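Local coordinates for probable enoyl-CoA hydratase/isomerase (Pseudomonas aeruginosa PAO1, PDB 5WYD), which probably acts as a crotonase-family enoyl-CoA hydratase/isomerase with hydro-lyase activity, with a role in the biosynthesis of diffusible signal factor, at residues H54-D59 with D107-S112; S44-R49 with A95-E100. The protein carries 1 engineered substitution. One frame throughout, in Å; residues are numbered along the deposited sequence.

Contact 1 (H54-D59 with D107-S112); sequences HLNRDD and DFRGVS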
ATOM      1  N   HIS A  54       2.706 -25.649 -18.132  1.00 41.18           N
ATOM      2  CA  HIS A  54       3.584 -26.435 -18.980  1.00 34.58           C
ATOM      3  C   HIS A  54       4.401 -25.517 -19.866  1.00 30.68           C
ATOM      4  O   HIS A  54       5.596 -25.746 -20.084  1.00 35.49           O
ATOM      5  CB  HIS A  54       2.746 -27.393 -19.818  1.00 49.45           C
ATOM      6  CG  HIS A  54       2.262 -28.586 -19.055  1.00 68.63           C
ATOM      7  ND1 HIS A  54       1.200 -28.514 -18.180  1.00 64.18           N
ATOM      8  CD2 HIS A  54       2.665 -29.880 -19.056  1.00 73.42           C
ATOM      9  CE1 HIS A  54       0.983 -29.708 -17.658  1.00 67.90           C
ATOM     10  NE2 HIS A  54       1.852 -30.556 -18.177  1.00 68.73           N
ATOM     11  N   LEU A  55       3.758 -24.468 -20.386  1.00 29.83           N
ATOM     12  CA  LEU A  55       4.435 -23.521 -21.258  1.00 35.94           C
ATOM     13  C   LEU A  55       5.541 -22.792 -20.508  1.00 37.29           C
ATOM     14  O   LEU A  55       6.668 -22.645 -21.010  1.00 32.72           O
ATOM     15  CB  LEU A  55       3.410 -22.531 -21.799  1.00 33.83           C
ATOM     16  CG  LEU A  55       2.310 -23.126 -22.673  1.00 33.70           C
ATOM     17  CD1 LEU A  55       1.403 -22.033 -23.200  1.00 23.67           C
ATOM     18  CD2 LEU A  55       2.872 -24.000 -23.789  1.00 31.59           C
ATOM     19  N   ASN A  56       5.252 -22.403 -19.271  1.00 35.77           N
ATOM     20  CA  ASN A  56       6.254 -21.749 -18.453  1.00 30.15           C
ATOM     21  C   ASN A  56       7.455 -22.637 -18.264  1.00 40.30           C
ATOM     22  O   ASN A  56       8.575 -22.151 -18.146  1.00 58.75           O
ATOM     23  CB  ASN A  56       5.673 -21.405 -17.100  1.00 31.45           C
ATOM     24  CG  ASN A  56       4.793 -20.232 -17.163  1.00 44.01           C
ATOM     25  OD1 ASN A  56       3.880 -20.072 -16.366  1.00 65.89           O
ATOM     26  ND2 ASN A  56       5.056 -19.381 -18.129  1.00 43.07           N
ATOM     27  N   ARG A  57       7.232 -23.932 -18.114  1.00 40.20           N
ATOM     28  CA  ARG A  57       8.359 -24.835 -17.963  1.00 47.96           C
ATOM     29  C   ARG A  57       9.197 -24.929 -19.235  1.00 50.21           C
ATOM     30  O   ARG A  57      10.428 -24.998 -19.157  1.00 59.54           O
ATOM     31  CB  ARG A  57       7.858 -26.203 -17.538  1.00 54.16           C
ATOM     32  CG  ARG A  57       7.203 -26.179 -16.175  1.00 61.43           C
ATOM     33  CD  ARG A  57       6.981 -27.600 -15.694  1.00 61.18           C
ATOM     34  NE  ARG A  57       6.249 -27.643 -14.437  1.00 71.90           N
ATOM     35  CZ  ARG A  57       4.929 -27.792 -14.354  1.00 73.47           C
ATOM     36  NH1 ARG A  57       4.204 -27.910 -15.460  1.00 62.78           N
ATOM     37  NH2 ARG A  57       4.331 -27.819 -13.169  1.00 75.17           N
ATOM     38  N   ASP A  58       8.564 -24.949 -20.409  1.00 40.74           N
ATOM     39  CA  ASP A  58       9.325 -25.101 -21.638  1.00 33.24           C
ATOM     40  C   ASP A  58      10.114 -23.846 -21.977  1.00 35.83           C
ATOM     41  O   ASP A  58       9.541 -22.756 -22.080  1.00 45.88           O
ATOM     42  CB  ASP A  58       8.399 -25.437 -22.789  1.00 33.43           C
ATOM     43  CG  ASP A  58       9.154 -25.903 -23.982  1.00 30.22           C
ATOM     44  OD1 ASP A  58      10.388 -25.707 -24.005  1.00 28.87           O
ATOM     45  OD2 ASP A  58       8.531 -26.496 -24.883  1.00 44.55           O
ATOM     46  N   ASP A  59      11.406 -24.009 -22.273  1.00 41.81           N
ATOM     47  CA  ASP A  59      12.241 -22.863 -22.616  1.00 33.94           C
ATOM     48  C   ASP A  59      12.236 -22.565 -24.100  1.00 47.89           C
ATOM     49  O   ASP A  59      12.783 -21.535 -24.514  1.00 48.44           O
ATOM     50  CB  ASP A  59      13.683 -23.089 -22.175  1.00 35.41           C
ATOM     51  CG  ASP A  59      13.797 -23.302 -20.699  1.00 55.30           C
ATOM     52  OD1 ASP A  59      12.744 -23.306 -20.033  1.00 58.44           O
ATOM     53  OD2 ASP A  59      14.928 -23.436 -20.196  1.00 76.41           O
ATOM     54  N   ASP A 107       0.232 -14.331 -15.792  1.00 30.81           N
ATOM     55  CA  ASP A 107       1.552 -14.605 -15.270  1.00 44.14           C
ATOM     56  C   ASP A 107       2.426 -15.423 -16.223  1.00 46.77           C
ATOM     57  O   ASP A 107       3.494 -15.881 -15.807  1.00 48.50           O
ATOM     58  CB  ASP A 107       1.426 -15.313 -13.930  1.00 40.42           C
ATOM     59  CG  ASP A 107       0.894 -14.409 -12.864  1.00 49.14           C
ATOM     60  OD1 ASP A 107       0.787 -13.191 -13.111  1.00 43.34           O
ATOM     61  OD2 ASP A 107       0.557 -14.921 -11.779  1.00 64.78           O
ATOM     62  N   PHE A 108       1.999 -15.651 -17.467  1.00 47.99           N
ATOM     63  CA  PHE A 108       2.860 -16.392 -18.378  1.00 41.01           C
ATOM     64  C   PHE A 108       4.176 -15.637 -18.515  1.00 48.77           C
ATOM     65  O   PHE A 108       4.179 -14.419 -18.715  1.00 53.28           O
ATOM     66  CB  PHE A 108       2.166 -16.565 -19.732  1.00 32.22           C
ATOM     67  CG  PHE A 108       3.075 -17.089 -20.807  1.00 42.68           C
ATOM     68  CD1 PHE A 108       3.904 -18.149 -20.559  1.00 33.92           C
ATOM     69  CD2 PHE A 108       3.068 -16.549 -22.068  1.00 38.61           C
ATOM     70  CE1 PHE A 108       4.755 -18.634 -21.538  1.00 45.27           C
ATOM     71  CE2 PHE A 108       3.917 -17.037 -23.051  1.00 34.88           C
ATOM     72  CZ  PHE A 108       4.750 -18.073 -22.780  1.00 33.32           C
ATOM     73  N   ARG A 109       5.298 -16.349 -18.377  1.00 44.14           N
ATOM     74  CA  ARG A 109       6.591 -15.662 -18.404  1.00 43.79           C
ATOM     75  C   ARG A 109       6.845 -14.994 -19.745  1.00 43.92           C
ATOM     76  O   ARG A 109       7.425 -13.907 -19.804  1.00 51.66           O
ATOM     77  CB  ARG A 109       7.729 -16.621 -18.072  1.00 49.79           C
ATOM     78  CG  ARG A 109       7.843 -17.858 -18.925  1.00 33.45           C
ATOM     79  CD  ARG A 109       9.064 -18.634 -18.494  1.00 34.20           C
ATOM     80  NE  ARG A 109       9.311 -19.743 -19.403  1.00 46.04           N
ATOM     81  CZ  ARG A 109      10.399 -20.500 -19.382  1.00 49.37           C
ATOM     82  NH1 ARG A 109      11.369 -20.267 -18.505  1.00 49.52           N
ATOM     83  NH2 ARG A 109      10.521 -21.480 -20.257  1.00 58.83           N
ATOM     84  N   GLY A 110       6.487 -15.667 -20.831  1.00 52.71           N
ATOM     85  CA  GLY A 110       6.579 -15.087 -22.148  1.00 45.17           C
ATOM     86  C   GLY A 110       5.436 -14.139 -22.421  1.00 46.21           C
ATOM     87  O   GLY A 110       4.500 -14.021 -21.640  1.00 63.75           O
ATOM     88  N   VAL A 111       5.584 -13.365 -23.492  1.00 39.09           N
ATOM     89  CA  VAL A 111       4.537 -12.434 -23.890  1.00 34.50           C
ATOM     90  C   VAL A 111       3.333 -13.194 -24.437  1.00 31.79           C
ATOM     91  O   VAL A 111       3.458 -14.175 -25.176  1.00 16.50           O
ATOM     92  CB  VAL A 111       5.072 -11.428 -24.920  1.00 28.93           C
ATOM     93  CG1 VAL A 111       5.520 -12.163 -26.134  1.00 41.38           C
ATOM     94  CG2 VAL A 111       3.997 -10.439 -25.286  1.00 35.51           C
ATOM     95  N   SER A 112       2.152 -12.737 -24.071  1.00 26.53           N
ATOM     96  CA  SER A 112       0.896 -13.303 -24.516  1.00 27.86           C
ATOM     97  C   SER A 112       0.227 -12.252 -25.388  1.00 29.28           C
ATOM     98  O   SER A 112       0.163 -11.075 -25.022  1.00 33.62           O
ATOM     99  CB  SER A 112       0.019 -13.717 -23.325  1.00 31.97           C
ATOM    100  OG  SER A 112      -0.262 -12.642 -22.434  1.00 30.11           O
TER
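Arg109 reaches across to the end of the helix that closes at Arg57 and meets Asp58 and Asp59 with its guanidinium. The salt bridge runs from Arg109 NH2 to Asp59 OD1, 2.9 Å and nearly straight at 171°; the carboxylate oxygen lies in the guanidinium plane but is approached on its anti side, from 35° out of the carboxylate plane. The same NH2 also donates to Asp58 O in a more bent bond whose modelled length is too short to be trusted. A long arginine suits this place: its chain, extended from CG to NE, carries the charge as far as the Asp59 carboxylate. Asp58, whose side chain turns to Asp60 N, is the first residue to leave the helical conformation.

The apolar part is formed by Leu55 and Phe108, with Leu55 CB 4.1 Å from Phe108 CE1. Large apolar side chains suit both positions, which are buried against Leu64 of strand 63-68. Gly110 N stands 3.3 Å above the plane of the Phe108 ring, over its centre, where a CB on residue 110 would clash with Phe108 CZ.

Strand 63-68 pairs with strand 111-116 through Val111; the contact thus joins the C-terminal end of helix 42-57 to the lead-in to that strand.

Contact 2 (S44-R49 with A95-E100); sequences SLIGLR and ARRFGE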
ATOM      1  N   SER A  44     -12.174 -26.465 -20.143  1.00 70.06           N
ATOM      2  CA  SER A  44     -11.288 -25.511 -20.797  1.00 63.96           C
ATOM      3  C   SER A  44     -10.449 -24.711 -19.793  1.00 53.71           C
ATOM      4  O   SER A  44      -9.235 -24.561 -19.974  1.00 56.27           O
ATOM      5  CB  SER A  44     -12.124 -24.605 -21.705  1.00 58.94           C
ATOM      6  OG  SER A  44     -13.184 -23.974 -21.004  1.00 54.30           O
ATOM      7  N   LEU A  45     -11.066 -24.219 -18.716  1.00 48.66           N
ATOM      8  CA  LEU A  45     -10.342 -23.367 -17.773  1.00 45.53           C
ATOM      9  C   LEU A  45      -9.191 -24.088 -17.085  1.00 43.25           C
ATOM     10  O   LEU A  45      -8.109 -23.511 -16.916  1.00 35.84           O
ATOM     11  CB  LEU A  45     -11.296 -22.801 -16.727  1.00 51.99           C
ATOM     12  CG  LEU A  45     -12.308 -21.787 -17.252  1.00 39.68           C
ATOM     13  CD1 LEU A  45     -13.163 -21.275 -16.142  1.00 35.84           C
ATOM     14  CD2 LEU A  45     -11.561 -20.655 -17.866  1.00 36.66           C
ATOM     15  N   ILE A  46      -9.408 -25.319 -16.621  1.00 35.44           N
ATOM     16  CA  ILE A  46      -8.304 -26.020 -15.975  1.00 31.26           C
ATOM     17  C   ILE A  46      -7.183 -26.246 -16.968  1.00 38.43           C
ATOM     18  O   ILE A  46      -6.014 -25.973 -16.676  1.00 39.25           O
ATOM     19  CB  ILE A  46      -8.760 -27.351 -15.353  1.00 39.18           C
ATOM     20  CG1 ILE A  46      -9.713 -27.118 -14.183  1.00 34.89           C
ATOM     21  CG2 ILE A  46      -7.547 -28.129 -14.878  1.00 31.85           C
ATOM     22  CD1 ILE A  46     -10.331 -28.399 -13.681  1.00 48.28           C
ATOM     23  N   GLY A  47      -7.523 -26.678 -18.182  1.00 42.28           N
ATOM     24  CA  GLY A  47      -6.479 -26.898 -19.155  1.00 41.99           C
ATOM     25  C   GLY A  47      -5.677 -25.634 -19.356  1.00 39.66           C
ATOM     26  O   GLY A  47      -4.445 -25.659 -19.315  1.00 51.97           O
ATOM     27  N   LEU A  48      -6.370 -24.496 -19.420  1.00 31.99           N
ATOM     28  CA  LEU A  48      -5.683 -23.240 -19.660  1.00 26.86           C
ATOM     29  C   LEU A  48      -4.655 -22.989 -18.582  1.00 36.80           C
ATOM     30  O   LEU A  48      -3.476 -22.776 -18.877  1.00 32.34           O
ATOM     31  CB  LEU A  48      -6.682 -22.106 -19.700  1.00 32.33           C
ATOM     32  CG  LEU A  48      -5.897 -20.818 -19.839  1.00 34.41           C
ATOM     33  CD1 LEU A  48      -5.033 -20.871 -21.072  1.00 34.22           C
ATOM     34  CD2 LEU A  48      -6.864 -19.645 -19.855  1.00 28.42           C
ATOM     35  N   ARG A  49      -5.061 -23.116 -17.318  1.00 31.02           N
ATOM     36  CA  ARG A  49      -4.088 -22.991 -16.251  1.00 23.69           C
ATOM     37  C   ARG A  49      -2.989 -24.025 -16.421  1.00 29.73           C
ATOM     38  O   ARG A  49      -1.801 -23.699 -16.433  1.00 39.08           O
ATOM     39  CB  ARG A  49      -4.759 -23.218 -14.912  1.00 15.27           C
ATOM     40  CG  ARG A  49      -3.761 -23.167 -13.791  1.00 44.23           C
ATOM     41  CD  ARG A  49      -4.227 -23.880 -12.542  1.00 32.40           C
ATOM     42  NE  ARG A  49      -5.671 -23.955 -12.437  1.00 22.39           N
ATOM     43  CZ  ARG A  49      -6.295 -24.997 -11.912  1.00 35.40           C
ATOM     44  NH1 ARG A  49      -5.577 -26.023 -11.478  1.00 31.86           N
ATOM     45  NH2 ARG A  49      -7.621 -25.011 -11.816  1.00 37.40           N
ATOM     46  N   ALA A  95     -16.126 -19.202 -10.250  1.00 37.96           N
ATOM     47  CA  ALA A  95     -15.432 -17.930 -10.081  1.00 31.60           C
ATOM     48  C   ALA A  95     -13.951 -18.156  -9.764  1.00 42.97           C
ATOM     49  O   ALA A  95     -13.084 -17.423 -10.256  1.00 27.73           O
ATOM     50  CB  ALA A  95     -16.100 -17.114  -8.979  1.00 35.48           C
ATOM     51  N   ARG A  96     -13.648 -19.172  -8.947  1.00 40.14           N
ATOM     52  CA  ARG A  96     -12.263 -19.489  -8.617  1.00 37.42           C
ATOM     53  C   ARG A  96     -11.492 -19.914  -9.861  1.00 43.07           C
ATOM     54  O   ARG A  96     -10.371 -19.446 -10.095  1.00 41.50           O
ATOM     55  CB  ARG A  96     -12.254 -20.580  -7.543  1.00 51.57           C
ATOM     56  CG  ARG A  96     -10.907 -21.027  -7.027  1.00 43.77           C
ATOM     57  CD  ARG A  96     -10.279 -20.023  -6.093  1.00 41.09           C
ATOM     58  NE  ARG A  96      -8.926 -20.438  -5.810  1.00 31.19           N
ATOM     59  CZ  ARG A  96      -8.246 -20.099  -4.732  1.00 41.80           C
ATOM     60  NH1 ARG A  96      -7.011 -20.539  -4.556  1.00 43.39           N
ATOM     61  NH2 ARG A  96      -8.798 -19.339  -3.828  1.00 43.17           N
ATOM     62  N   ARG A  97     -12.122 -20.744 -10.702  1.00 51.29           N
ATOM     63  CA  ARG A  97     -11.481 -21.254 -11.908  1.00 50.42           C
ATOM     64  C   ARG A  97     -11.108 -20.134 -12.864  1.00 47.45           C
ATOM     65  O   ARG A  97     -10.021 -20.151 -13.450  1.00 65.64           O
ATOM     66  CB  ARG A  97     -12.420 -22.229 -12.609  1.00 63.89           C
ATOM     67  CG  ARG A  97     -12.634 -23.570 -11.919  1.00 65.37           C
ATOM     68  CD  ARG A  97     -11.331 -24.264 -11.638  1.00 64.17           C
ATOM     69  NE  ARG A  97     -11.501 -25.463 -10.822  1.00 74.39           N
ATOM     70  CZ  ARG A  97     -11.419 -25.496  -9.494  1.00 74.36           C
ATOM     71  NH1 ARG A  97     -11.584 -26.652  -8.857  1.00 68.26           N
ATOM     72  NH2 ARG A  97     -11.187 -24.385  -8.799  1.00 49.36           N
ATOM     73  N   PHE A  98     -12.004 -19.170 -13.067  1.00 36.40           N
ATOM     74  CA  PHE A  98     -11.663 -18.060 -13.950  1.00 37.63           C
ATOM     75  C   PHE A  98     -10.481 -17.295 -13.410  1.00 37.93           C
ATOM     76  O   PHE A  98      -9.550 -16.957 -14.148  1.00 37.38           O
ATOM     77  CB  PHE A  98     -12.822 -17.082 -14.115  1.00 52.33           C
ATOM     78  CG  PHE A  98     -13.782 -17.440 -15.207  1.00 57.65           C
ATOM     79  CD1 PHE A  98     -13.406 -17.304 -16.521  1.00 40.69           C
ATOM     80  CD2 PHE A  98     -15.082 -17.818 -14.923  1.00 55.35           C
ATOM     81  CE1 PHE A  98     -14.264 -17.602 -17.550  1.00 43.59           C
ATOM     82  CE2 PHE A  98     -15.972 -18.094 -15.947  1.00 63.33           C
ATOM     83  CZ  PHE A  98     -15.546 -18.006 -17.265  1.00 59.94           C
ATOM     84  N   GLY A  99     -10.503 -17.004 -12.116  1.00 36.03           N
ATOM     85  CA  GLY A  99      -9.410 -16.253 -11.549  1.00 39.95           C
ATOM     86  C   GLY A  99      -8.101 -16.997 -11.688  1.00 35.82           C
ATOM     87  O   GLY A  99      -7.124 -16.459 -12.198  1.00 36.50           O
ATOM     88  N   GLU A 100      -8.104 -18.280 -11.336  1.00 41.45           N
ATOM     89  CA  GLU A 100      -6.875 -19.063 -11.413  1.00 41.00           C
ATOM     90  C   GLU A 100      -6.353 -19.146 -12.831  1.00 34.06           C
ATOM     91  O   GLU A 100      -5.160 -18.918 -13.083  1.00 26.00           O
ATOM     92  CB  GLU A 100      -7.103 -20.477 -10.875  1.00 41.15           C
ATOM     93  CG  GLU A 100      -7.548 -20.579  -9.445  1.00 40.57           C
ATOM     94  CD  GLU A 100      -7.823 -22.020  -9.046  1.00 60.52           C
ATOM     95  OE1 GLU A 100      -7.634 -22.935  -9.877  1.00 61.21           O
ATOM     96  OE2 GLU A 100      -8.156 -22.257  -7.871  1.00 56.01           O
TER
HETATM   97  O   HOH W   1      -8.989 -22.326 -13.495  1.00 26.98           O
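The segments 44-49 and 95-100, of helices 42-57 and 88-106, run in nearly the same direction, their axes 9.1 Å apart at closest approach and inclined by 30°, with Leu45 facing Arg97 and Arg49 facing Glu100.

The apolar half belongs to Leu45. Its CD1 sits over the face of the Phe98 ring, 3.9 Å from the centroid and only 6° off the ring normal, a CH-pi contact, and the same methyl touches Arg97 CB. A branched leucine suits this place because CD2 can also lie against the ring, near CD1 and CE1 of Phe98. Ile46 runs side by side with Arg97, its CG1 against CD and NE of that chain.

The polar half is a salt-bridge network. Arg49 NH2 lies 2.8 Å from Glu100 OE1, but the oxygen stands over the guanidinium face, so the attraction is one of charge, without an N-H aimed at it. Within its own helix Glu100 OE2 uses its anti lone pair to accept from Arg96 NE at 2.9 Å, and Arg97 NH2 is a long partner of the same oxygen. One carboxylate thus serves three arginines, which probably offsets the repulsion between Arg49 NH2 and Arg97 NE, 4.0 Å apart. Arg97 bends at chi2 (-54°), which turns CD toward the edge of the Arg49 guanidinium. Arg97 NE is buried with no partner in the model.

Arg96 NH2 also forms salt bridges to Glu243 and Asp247 of a third subunit, so the network extends to a subunit interface. Side-by-side helices connecting successive parallel strands, here 27-32 to 63-68 and 63-68 to 111-116, are a feature of the beta-beta-alpha spiral of the crotonase fold.

Overall arrangement
From the N terminus the chain passes strands 19-24 and 27-32 and enters helix 42-57, which bears the first segment of both contacts: 44-49 lies near its start, while 54-59 spans its end and the turn after it. The chain then follows strand 63-68 and, further on, helix 88-106, where 95-100 returns to 44-49 and closes the loop of contact 2. Only after that helix does 107-112 come back to 54-59, closing contact 1 at the entry to strand 111-116. The two loops cross, since their segments alternate along the chain. Their centres lie about 16 Å apart and their nearest atoms about 5 Å, so the contacts do not touch; helix 42-57 is tied near its start to helix 88-106 and at its end to the turn leading into strand 111-116.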